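Local atomic coordinates of DMATS type aromatic prenyltransferase (Streptomyces coelicolor, PDB entry 6ZS0), a protein that probably transfers a dimethylallyl group from its diphosphate to carbon 5 of the indole ring of tryptophan. Residues R79-P84 against W135-L140; K149-P154 against F190-L195; E168-L173 against P201-Y206; S256-T261 against S269-Y274. One frame throughout, in Å; residues are numbered along the deposited sequence. Where two conformers were deposited one is given.

Contact 1: residues R79-P84 against W135-L140; sequences RVLVEP and WCALEL
With CG anti to the backbone N (chi1 176°) and the chain extended beyond it, E83 reaches out to W135, whose CG is anti to the carbonyl carbon, beside the backbone N (chi1 -62°). E83 OE1 then lies at the indole edge, in the ring plane, 3.0 Å from W135 NE1, although the N-H comes from above the carboxylate plane, 43° out of it. Alongside, 79-82 and 135-139 are neighbouring antiparallel strands of the ABBA barrel; V80 and L138 exchange two backbone bonds, as do V82 and C136. Leucine suits position 81 because its methyls part, L81 CD1 resting 3.9 Å from A137 CB and L81 CD2 4.0 Å from W135 CE3. V80 CG1 presses on L138 CB on the outer side, covered by helices 25-39 and 91-109. R79, an extended chain, lays its guanidinium almost flat on the E139 carboxylate, with NH2 4.0 Å from E139 OE1; no N-H points at that oxygen, which is salt-bridged to R141. An alanine in place of the glutamate beside W135 would remove the indole's acceptor and probably loosen the ring's rotation. The N-H would probably stabilise negative charge on E83 OE1, offsetting part of the cost of burying the carboxylate.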
# COMPACT_ATOMS: atom_id res chain seq x y z
N ARG A 79 -0.46 6.48 6.23
CA ARG A 79 -0.11 6.70 4.81
C ARG A 79 -1.37 6.81 3.97
O ARG A 79 -2.41 6.22 4.31
CB ARG A 79 0.77 5.59 4.26
CG ARG A 79 2.12 5.49 4.93
CD ARG A 79 2.86 4.26 4.47
NE ARG A 79 4.24 4.34 4.90
CZ ARG A 79 4.65 4.16 6.15
NH1 ARG A 79 3.79 3.88 7.12
NH2 ARG A 79 5.94 4.27 6.44
N VAL A 80 -1.23 7.50 2.84
CA VAL A 80 -2.26 7.49 1.78
C VAL A 80 -1.59 7.11 0.47
O VAL A 80 -0.50 7.67 0.17
CB VAL A 80 -3.01 8.81 1.64
CG1 VAL A 80 -2.07 9.96 1.33
CG2 VAL A 80 -4.12 8.71 0.60
N LEU A 81 -2.17 6.14 -0.21
CA LEU A 81 -1.71 5.63 -1.51
C LEU A 81 -2.64 6.19 -2.58
O LEU A 81 -3.88 6.13 -2.42
CB LEU A 81 -1.75 4.11 -1.51
CG LEU A 81 -1.29 3.45 -2.82
CD1 LEU A 81 0.21 3.59 -3.00
CD2 LEU A 81 -1.71 2.01 -2.82
N VAL A 82 -2.08 6.76 -3.64
CA VAL A 82 -2.90 7.39 -4.70
C VAL A 82 -2.32 7.05 -6.07
O VAL A 82 -1.09 6.89 -6.20
CB VAL A 82 -3.00 8.92 -4.52
CG1 VAL A 82 -1.63 9.56 -4.48
CG2 VAL A 82 -3.82 9.56 -5.62
N GLU A 83 -3.18 7.01 -7.07
CA GLU A 83 -2.76 6.90 -8.48
C GLU A 83 -2.97 8.26 -9.14
O GLU A 83 -4.08 8.59 -9.53
CB GLU A 83 -3.57 5.80 -9.17
CG GLU A 83 -3.25 5.71 -10.64
CD GLU A 83 -3.92 4.54 -11.34
OE1 GLU A 83 -3.26 3.51 -11.58
OE2 GLU A 83 -5.05 4.69 -11.66
N PRO A 84 -1.94 9.13 -9.23
CA PRO A 84 -2.18 10.49 -9.71
C PRO A 84 -2.65 10.56 -11.16
O PRO A 84 -3.39 11.48 -11.54
CB PRO A 84 -0.85 11.19 -9.53
CG PRO A 84 -0.08 10.36 -8.61
CD PRO A 84 -0.56 8.93 -8.80
N TRP A 135 2.13 4.62 -8.85
CA TRP A 135 1.38 5.02 -7.65
C TRP A 135 2.36 5.73 -6.73
O TRP A 135 3.56 5.49 -6.81
CB TRP A 135 0.76 3.83 -6.92
CG TRP A 135 -0.24 3.05 -7.71
CD1 TRP A 135 -0.91 3.42 -8.85
CD2 TRP A 135 -0.72 1.74 -7.38
NE1 TRP A 135 -1.77 2.43 -9.23
CE2 TRP A 135 -1.66 1.39 -8.35
CE3 TRP A 135 -0.42 0.83 -6.37
CZ2 TRP A 135 -2.30 0.15 -8.34
CZ3 TRP A 135 -1.05 -0.38 -6.35
CH2 TRP A 135 -2.00 -0.70 -7.30
N CYS A 136 1.81 6.58 -5.90
CA CYS A 136 2.54 7.34 -4.89
C CYS A 136 1.92 7.07 -3.52
O CYS A 136 0.70 7.14 -3.40
CB CYS A 136 2.51 8.81 -5.26
SG CYS A 136 3.52 9.81 -4.15
N ALA A 137 2.76 6.74 -2.53
CA ALA A 137 2.30 6.69 -1.12
C ALA A 137 2.94 7.85 -0.37
O ALA A 137 4.15 8.06 -0.49
CB ALA A 137 2.66 5.39 -0.49
N LEU A 138 2.13 8.54 0.37
CA LEU A 138 2.56 9.67 1.22
C LEU A 138 2.45 9.25 2.69
O LEU A 138 1.37 8.86 3.11
CB LEU A 138 1.66 10.86 0.89
CG LEU A 138 1.80 11.33 -0.56
CD1 LEU A 138 0.63 12.17 -1.00
CD2 LEU A 138 3.10 12.08 -0.74
N GLU A 139 3.57 9.29 3.41
CA GLU A 139 3.56 9.09 4.88
C GLU A 139 3.25 10.45 5.50
O GLU A 139 4.05 11.41 5.30
CB GLU A 139 4.89 8.58 5.40
CG GLU A 139 4.77 8.20 6.89
CD GLU A 139 6.07 7.97 7.63
OE1 GLU A 139 7.15 8.09 7.00
OE2 GLU A 139 6.00 7.71 8.87
N LEU A 140 2.12 10.53 6.19
CA LEU A 140 1.55 11.79 6.70
C LEU A 140 2.23 12.13 8.03
O LEU A 140 1.64 11.90 9.07
CB LEU A 140 0.06 11.60 6.82
CG LEU A 140 -0.64 11.32 5.49
CD1 LEU A 140 -2.11 11.64 5.60
CD2 LEU A 140 -0.00 12.09 4.33

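Contact 2: residues K149-P154 against F190-L195; sequences KVYLNP and FLALDL
K149 lies on strand 147-152, the antiparallel neighbour of 191-195 in the ABBA barrel. Its CG is anti to the backbone N, and a bend at chi3 (-36°) brings NZ to 3.4 Å from D194 OD2 in a salt bridge, on a face that K204 also shares. An alanine here would remove the ammonium and would probably leave the D194 carboxylate less well balanced. V150 turns to the opposite face, where its CG2 meets L195 CD1 at 3.7 Å; its backbone pairs with L193 through two hydrogen bonds. Y151 returns to the face of K149. The A192 methyl sits over one side of its ring, CB 3.8 Å from Y151 CD2, a CH-pi contact that the small alanine side chain makes without crowding the ring. The same ring turns its edge to the face of F190, planes at 85°, and F190 also meets W135 and Y206. L152 goes back among the apolar residues and pairs with L191; the bond from L191 N to L152 O is bent, its donor 40° out of the carbonyl plane. Past N153 the chain turns, and the P154 ring packs against the backbone of F190 and L191, its CD 3.6 Å from F190 CA.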
# COMPACT_ATOMS: atom_id res chain seq x y z
N LYS A 149 6.92 7.73 -1.36
CA LYS A 149 7.29 6.41 -1.89
C LYS A 149 6.63 6.31 -3.26
O LYS A 149 5.45 6.67 -3.34
CB LYS A 149 6.76 5.33 -0.96
CG LYS A 149 7.30 3.93 -1.20
CD LYS A 149 6.98 2.99 -0.05
CE LYS A 149 7.04 3.68 1.30
NZ LYS A 149 7.12 2.70 2.41
N VAL A 150 7.36 5.88 -4.27
CA VAL A 150 6.83 5.66 -5.63
C VAL A 150 6.83 4.18 -5.95
O VAL A 150 7.85 3.55 -5.74
CB VAL A 150 7.66 6.46 -6.65
CG1 VAL A 150 7.17 6.27 -8.05
CG2 VAL A 150 7.64 7.92 -6.26
N TYR A 151 5.70 3.68 -6.48
CA TYR A 151 5.47 2.27 -6.89
C TYR A 151 5.43 2.21 -8.40
O TYR A 151 4.68 2.95 -9.01
CB TYR A 151 4.16 1.76 -6.31
CG TYR A 151 4.17 1.56 -4.83
CD1 TYR A 151 3.98 2.63 -3.97
CD2 TYR A 151 4.37 0.31 -4.28
CE1 TYR A 151 3.99 2.45 -2.60
CE2 TYR A 151 4.39 0.11 -2.91
CZ TYR A 151 4.21 1.19 -2.07
OH TYR A 151 4.18 1.00 -0.72
N LEU A 152 6.27 1.34 -8.95
CA LEU A 152 6.40 1.12 -10.40
C LEU A 152 6.13 -0.35 -10.71
O LEU A 152 6.09 -1.18 -9.76
CB LEU A 152 7.80 1.54 -10.84
CG LEU A 152 8.20 2.96 -10.47
CD1 LEU A 152 9.68 3.15 -10.68
CD2 LEU A 152 7.41 3.95 -11.31
N ASN A 153 5.92 -0.66 -11.99
CA ASN A 153 5.40 -1.97 -12.48
C ASN A 153 6.48 -2.77 -13.20
O ASN A 153 6.78 -2.49 -14.36
CB ASN A 153 4.25 -1.72 -13.45
CG ASN A 153 3.65 -2.99 -14.00
OD1 ASN A 153 3.95 -4.09 -13.54
ND2 ASN A 153 2.81 -2.84 -15.01
N PRO A 154 7.11 -3.78 -12.55
CA PRO A 154 8.10 -4.61 -13.23
C PRO A 154 7.57 -5.33 -14.47
O PRO A 154 8.41 -5.75 -15.31
CB PRO A 154 8.51 -5.59 -12.12
CG PRO A 154 8.28 -4.82 -10.86
CD PRO A 154 6.98 -4.11 -11.12
N PHE A 190 5.50 -5.15 -7.87
CA PHE A 190 5.92 -3.75 -7.67
C PHE A 190 7.41 -3.68 -7.43
O PHE A 190 7.96 -4.60 -6.78
CB PHE A 190 5.26 -3.11 -6.45
CG PHE A 190 3.77 -3.22 -6.42
CD1 PHE A 190 2.98 -2.38 -7.17
CD2 PHE A 190 3.13 -4.13 -5.58
CE1 PHE A 190 1.61 -2.47 -7.15
CE2 PHE A 190 1.75 -4.24 -5.57
CZ PHE A 190 0.98 -3.41 -6.36
N LEU A 191 8.03 -2.61 -7.92
CA LEU A 191 9.27 -2.10 -7.34
C LEU A 191 9.00 -0.69 -6.83
O LEU A 191 8.36 0.11 -7.58
CB LEU A 191 10.37 -2.11 -8.39
CG LEU A 191 11.75 -1.73 -7.86
CD1 LEU A 191 12.80 -2.59 -8.55
CD2 LEU A 191 12.03 -0.26 -8.08
N ALA A 192 9.42 -0.41 -5.61
CA ALA A 192 9.14 0.89 -4.99
C ALA A 192 10.44 1.57 -4.53
O ALA A 192 11.42 0.89 -4.21
CB ALA A 192 8.17 0.74 -3.87
N LEU A 193 10.43 2.88 -4.57
CA LEU A 193 11.54 3.73 -4.06
C LEU A 193 11.00 4.65 -2.98
O LEU A 193 10.05 5.33 -3.23
CB LEU A 193 12.12 4.58 -5.20
CG LEU A 193 12.94 3.83 -6.23
CD1 LEU A 193 13.45 4.81 -7.30
CD2 LEU A 193 14.11 3.12 -5.56
N ASP A 194 11.65 4.68 -1.83
CA ASP A 194 11.39 5.67 -0.76
C ASP A 194 12.21 6.93 -1.08
O ASP A 194 13.42 6.80 -1.06
CB ASP A 194 11.79 5.10 0.60
CG ASP A 194 10.62 4.82 1.49
OD1 ASP A 194 9.95 5.80 1.89
OD2 ASP A 194 10.37 3.65 1.77
N LEU A 195 11.57 8.05 -1.42
CA LEU A 195 12.27 9.33 -1.79
C LEU A 195 12.23 10.35 -0.64
O LEU A 195 11.17 10.54 0.01
CB LEU A 195 11.61 9.93 -3.04
CG LEU A 195 11.47 8.99 -4.24
CD1 LEU A 195 10.74 9.69 -5.37
CD2 LEU A 195 12.82 8.49 -4.71

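Contact 3: residues E168-L173 against P201-Y206; sequences EALRRL and PRAKVY
Two leucines of helix 162-175 take the same shape, CG anti to the carbonyl carbon and the chain extended beyond it (chi1 -72° at L170, -64° at L173), but spend their methyls differently. L170 sends both tips to the strand residue V205, whose CG2, anti to its own carbonyl carbon, meets L170 CD2 at 3.9 Å. L173, one turn on, straddles two residues: its CD1 lies 3.6 Å from A203 CB, and its CD2 3.9 Å from P201 CB, the leucine and the proline sliding past each other in opposite directions. The small methyl of A203 lets the helix come close, while the beta-branched V205 packs its CG2 against both methyls of L170 and the proline offers a compact apolar flank of CB and CG. P201 CG also comes to 3.2 Å from L173 O, a snug fit at a place where the helix widens into a pi-type turn.

On the far side of the helix E168 is gripped side-on by R171, NE to OE1 and NH2 to OE2, the latter bond 2.8 Å from R171 NH2 to E168 OE2. R172 NE adds a second donor to E168 OE2, at its anti lone pair, and R172 also pairs with D121. The helix runs nearly antiparallel to strand 202-206 (166°), its axis 9.9 Å away: a helix packed by apolar side chains on the outside of an antiparallel barrel, the hallmark of the ABBA fold.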
# COMPACT_ATOMS: atom_id res chain seq x y z
N GLU A 168 17.83 -5.42 -13.27
CA GLU A 168 18.48 -4.22 -13.85
C GLU A 168 18.22 -3.02 -12.94
O GLU A 168 19.14 -2.24 -12.70
CB GLU A 168 17.98 -3.95 -15.27
CG GLU A 168 18.55 -2.68 -15.88
CD GLU A 168 20.07 -2.60 -16.02
OE1 GLU A 168 20.77 -3.62 -15.76
OE2 GLU A 168 20.55 -1.52 -16.39
N ALA A 169 16.99 -2.87 -12.42
CA ALA A 169 16.68 -1.75 -11.50
C ALA A 169 17.63 -1.77 -10.29
O ALA A 169 18.21 -0.71 -9.95
CB ALA A 169 15.24 -1.80 -11.06
N LEU A 170 17.81 -2.93 -9.68
CA LEU A 170 18.60 -3.04 -8.43
C LEU A 170 20.06 -2.71 -8.74
O LEU A 170 20.66 -1.94 -7.99
CB LEU A 170 18.44 -4.44 -7.84
CG LEU A 170 17.07 -4.72 -7.23
CD1 LEU A 170 16.93 -6.20 -6.89
CD2 LEU A 170 16.84 -3.86 -5.99
N ARG A 171 20.56 -3.21 -9.87
CA ARG A 171 21.94 -2.90 -10.33
C ARG A 171 22.11 -1.39 -10.47
O ARG A 171 23.09 -0.85 -9.93
CB ARG A 171 22.22 -3.60 -11.66
CG ARG A 171 23.67 -3.47 -12.10
CD ARG A 171 23.85 -3.67 -13.58
NE ARG A 171 23.21 -2.66 -14.42
CZ ARG A 171 23.65 -1.42 -14.60
NH1 ARG A 171 24.73 -0.98 -13.99
NH2 ARG A 171 22.98 -0.60 -15.40
N ARG A 172 21.21 -0.72 -11.17
CA ARG A 172 21.31 0.73 -11.41
C ARG A 172 21.27 1.48 -10.07
O ARG A 172 21.81 2.58 -10.01
CB ARG A 172 20.20 1.21 -12.32
CG ARG A 172 20.22 0.63 -13.73
CD ARG A 172 19.10 1.28 -14.48
NE ARG A 172 18.96 0.84 -15.86
CZ ARG A 172 18.16 1.44 -16.74
NH1 ARG A 172 17.47 2.51 -16.40
NH2 ARG A 172 18.09 0.99 -17.99
N LEU A 173 20.63 0.92 -9.03
CA LEU A 173 20.49 1.59 -7.71
C LEU A 173 21.68 1.22 -6.81
O LEU A 173 21.61 1.48 -5.61
CB LEU A 173 19.16 1.19 -7.06
CG LEU A 173 17.88 1.64 -7.78
CD1 LEU A 173 16.66 1.08 -7.07
CD2 LEU A 173 17.78 3.15 -7.88
N PRO A 201 19.57 5.47 -2.58
CA PRO A 201 18.25 4.86 -2.80
C PRO A 201 17.81 3.92 -1.66
O PRO A 201 18.63 3.20 -1.12
CB PRO A 201 18.42 4.08 -4.11
CG PRO A 201 19.91 3.87 -4.26
CD PRO A 201 20.53 5.10 -3.63
N ARG A 202 16.52 3.94 -1.34
CA ARG A 202 15.85 2.92 -0.50
C ARG A 202 14.91 2.13 -1.42
O ARG A 202 13.85 2.65 -1.75
CB ARG A 202 15.21 3.65 0.67
CG ARG A 202 16.17 4.65 1.31
CD ARG A 202 15.74 5.16 2.66
NE ARG A 202 16.78 6.02 3.22
CZ ARG A 202 16.62 6.84 4.26
NH1 ARG A 202 15.44 6.94 4.86
NH2 ARG A 202 17.64 7.57 4.68
N ALA A 203 15.35 0.95 -1.88
CA ALA A 203 14.69 0.16 -2.95
C ALA A 203 13.92 -1.00 -2.33
O ALA A 203 14.49 -1.72 -1.50
CB ALA A 203 15.69 -0.36 -3.94
N LYS A 204 12.67 -1.16 -2.74
CA LYS A 204 11.76 -2.19 -2.20
C LYS A 204 11.30 -3.07 -3.36
O LYS A 204 10.80 -2.51 -4.36
CB LYS A 204 10.58 -1.52 -1.50
CG LYS A 204 10.96 -0.65 -0.30
CD LYS A 204 9.80 0.17 0.25
CE LYS A 204 9.86 0.34 1.76
NZ LYS A 204 9.43 -0.89 2.47
N VAL A 205 11.51 -4.38 -3.26
CA VAL A 205 11.06 -5.34 -4.30
C VAL A 205 9.92 -6.14 -3.70
O VAL A 205 10.07 -6.68 -2.61
CB VAL A 205 12.18 -6.27 -4.79
CG1 VAL A 205 11.71 -7.16 -5.93
CG2 VAL A 205 13.41 -5.49 -5.22
N TYR A 206 8.79 -6.18 -4.39
CA TYR A 206 7.61 -6.96 -3.98
C TYR A 206 7.56 -8.26 -4.78
O TYR A 206 7.80 -8.23 -6.01
CB TYR A 206 6.33 -6.16 -4.16
CG TYR A 206 6.15 -5.05 -3.18
CD1 TYR A 206 6.93 -3.91 -3.25
CD2 TYR A 206 5.20 -5.13 -2.17
CE1 TYR A 206 6.77 -2.88 -2.35
CE2 TYR A 206 5.00 -4.09 -1.29
CZ TYR A 206 5.79 -2.96 -1.38
OH TYR A 206 5.65 -1.93 -0.49

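Contact 4: residues S256-T261 against S269-Y274; sequences SCHSFT and SGFTLY
A classic beta bulge interrupts this hairpin: S269 and G270 both face S259, and S259 O receives two N-H groups, a short bond from S269 N at 2.8 Å, nearly along the C=O axis, and a weak one from G270 N at 3.3 Å. Glycine suits position 270, since a beta carbon there would crowd S259 CB. Just beyond the bulge T261 OG1 donates to S269 OG, 2.8 Å away, both hydroxyls being in the crowded position between backbone N and carbonyl carbon. A water close by accepts from T261 N, and weakly from S269 OG.

Beside the bulge S259 N gives a straight bond to G270 O, 2.9 Å long, although the donor lies above the carbonyl plane. C257 and T272 come next and exchange two backbone bonds. Y274 folds back so that its ring edge meets the first strand, CE2 3.6 Å from C257 CB, while T272 CG2 lies over one ring face. A slim cysteine leaves room for that edge. On the opposite face of the sheet, with S256, H258 and F271 lie side by side at an oblique 55°, H258 CE1 3.5 Å from F271 CD2 near the phenylalanine plane. F271 CE2 reaches further to S256 CB, 3.7 Å away. The principal partner of S256 OG is H209 NE2; H258 NE2, 2.8 Å from S256 OG, is also hydrogen-bonded to it, so this buried hydroxyl has two histidine partners.

Strand 254-260 pairs with 202-209 on its other edge, strand 270-275 with 324-332, and helix 229-240 covers L273 from outside.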
# COMPACT_ATOMS: atom_id res chain seq x y z
N SER A 256 5.19 -10.40 -0.51
CA SER A 256 6.29 -10.01 0.40
C SER A 256 6.99 -8.80 -0.20
O SER A 256 6.96 -8.64 -1.43
CB SER A 256 7.25 -11.15 0.69
OG SER A 256 7.87 -11.61 -0.50
N CYS A 257 7.61 -8.01 0.63
CA CYS A 257 8.43 -6.85 0.25
C CYS A 257 9.85 -7.06 0.84
O CYS A 257 9.91 -7.47 2.01
CB CYS A 257 7.78 -5.59 0.80
SG CYS A 257 8.77 -4.09 0.60
N HIS A 258 10.88 -6.79 0.07
CA HIS A 258 12.30 -6.94 0.48
C HIS A 258 12.98 -5.60 0.27
O HIS A 258 13.00 -5.15 -0.91
CB HIS A 258 12.93 -8.09 -0.31
CG HIS A 258 12.09 -9.32 -0.21
ND1 HIS A 258 12.37 -10.32 0.69
CD2 HIS A 258 10.95 -9.66 -0.84
CE1 HIS A 258 11.43 -11.24 0.60
NE2 HIS A 258 10.54 -10.86 -0.34
N SER A 259 13.48 -5.03 1.35
CA SER A 259 13.98 -3.64 1.43
C SER A 259 15.50 -3.69 1.36
O SER A 259 16.10 -4.35 2.23
CB SER A 259 13.51 -2.95 2.70
OG SER A 259 12.11 -2.65 2.60
N PHE A 260 16.07 -3.03 0.34
CA PHE A 260 17.53 -2.78 0.17
C PHE A 260 17.82 -1.30 0.47
O PHE A 260 17.39 -0.42 -0.32
CB PHE A 260 17.93 -3.18 -1.25
CG PHE A 260 17.66 -4.62 -1.59
CD1 PHE A 260 18.61 -5.60 -1.34
CD2 PHE A 260 16.45 -5.00 -2.15
CE1 PHE A 260 18.36 -6.93 -1.66
CE2 PHE A 260 16.20 -6.33 -2.47
CZ PHE A 260 17.16 -7.29 -2.22
N THR A 261 18.55 -1.03 1.56
CA THR A 261 18.79 0.35 2.07
C THR A 261 20.28 0.63 2.26
O THR A 261 20.69 1.79 2.02
CB THR A 261 18.02 0.57 3.37
OG1 THR A 261 18.53 -0.36 4.32
CG2 THR A 261 16.53 0.39 3.17
N SER A 269 17.69 -5.64 4.14
CA SER A 269 17.71 -5.31 5.58
C SER A 269 16.29 -5.25 6.14
O SER A 269 16.13 -5.09 7.35
CB SER A 269 18.44 -4.02 5.83
OG SER A 269 17.82 -2.98 5.12
N GLY A 270 15.28 -5.38 5.27
CA GLY A 270 13.89 -5.31 5.74
C GLY A 270 13.02 -6.28 4.99
O GLY A 270 13.36 -6.61 3.83
N PHE A 271 11.99 -6.79 5.66
CA PHE A 271 11.06 -7.78 5.09
C PHE A 271 9.65 -7.52 5.60
O PHE A 271 9.45 -7.36 6.82
CB PHE A 271 11.51 -9.19 5.44
CG PHE A 271 10.47 -10.24 5.17
CD1 PHE A 271 9.65 -10.71 6.19
CD2 PHE A 271 10.28 -10.73 3.89
CE1 PHE A 271 8.70 -11.69 5.94
CE2 PHE A 271 9.32 -11.71 3.65
CZ PHE A 271 8.54 -12.19 4.67
N THR A 272 8.66 -7.53 4.70
CA THR A 272 7.24 -7.42 5.10
C THR A 272 6.45 -8.54 4.44
O THR A 272 6.69 -8.82 3.22
CB THR A 272 6.64 -6.05 4.75
OG1 THR A 272 7.43 -5.03 5.38
CG2 THR A 272 5.19 -5.94 5.18
N LEU A 273 5.56 -9.18 5.21
CA LEU A 273 4.56 -10.12 4.66
C LEU A 273 3.16 -9.51 4.70
O LEU A 273 2.76 -9.02 5.76
CB LEU A 273 4.58 -11.42 5.47
CG LEU A 273 3.62 -12.50 4.96
CD1 LEU A 273 4.05 -13.03 3.62
CD2 LEU A 273 3.54 -13.66 5.95
N TYR A 274 2.49 -9.51 3.55
CA TYR A 274 1.14 -8.94 3.34
C TYR A 274 0.15 -10.09 3.12
O TYR A 274 0.35 -10.93 2.21
CB TYR A 274 1.10 -8.02 2.11
CG TYR A 274 2.08 -6.87 2.13
CD1 TYR A 274 1.69 -5.59 2.51
CD2 TYR A 274 3.40 -7.06 1.74
CE1 TYR A 274 2.61 -4.54 2.54
CE2 TYR A 274 4.31 -6.01 1.72
CZ TYR A 274 3.93 -4.76 2.15
OH TYR A 274 4.85 -3.74 2.18
O HOH W 1 19.96 -3.50 2.50

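In the fold
Contacts 1, 2 and 4 join adjacent strands of one ten-stranded antiparallel barrel, and contact 3 sets a helix against its outside. Contacts 1 and 2 have centres about 11 Å apart and are joined by the pairing of strands 135-139 and 147-152, A137 N lying 2.8 Å from K149 O. Contacts 2 and 3, about 9 Å apart between centres, cross along the chain and share the edge between strands 191-195 and 202-209. The latter strand also pairs with 254-260 of contact 4. Contacts 1 and 4 lie about 18 Å apart between centres. The face bearing R79, K149, Y151, K204 and Y206 looks into the lumen, where related enzymes hold their substrates.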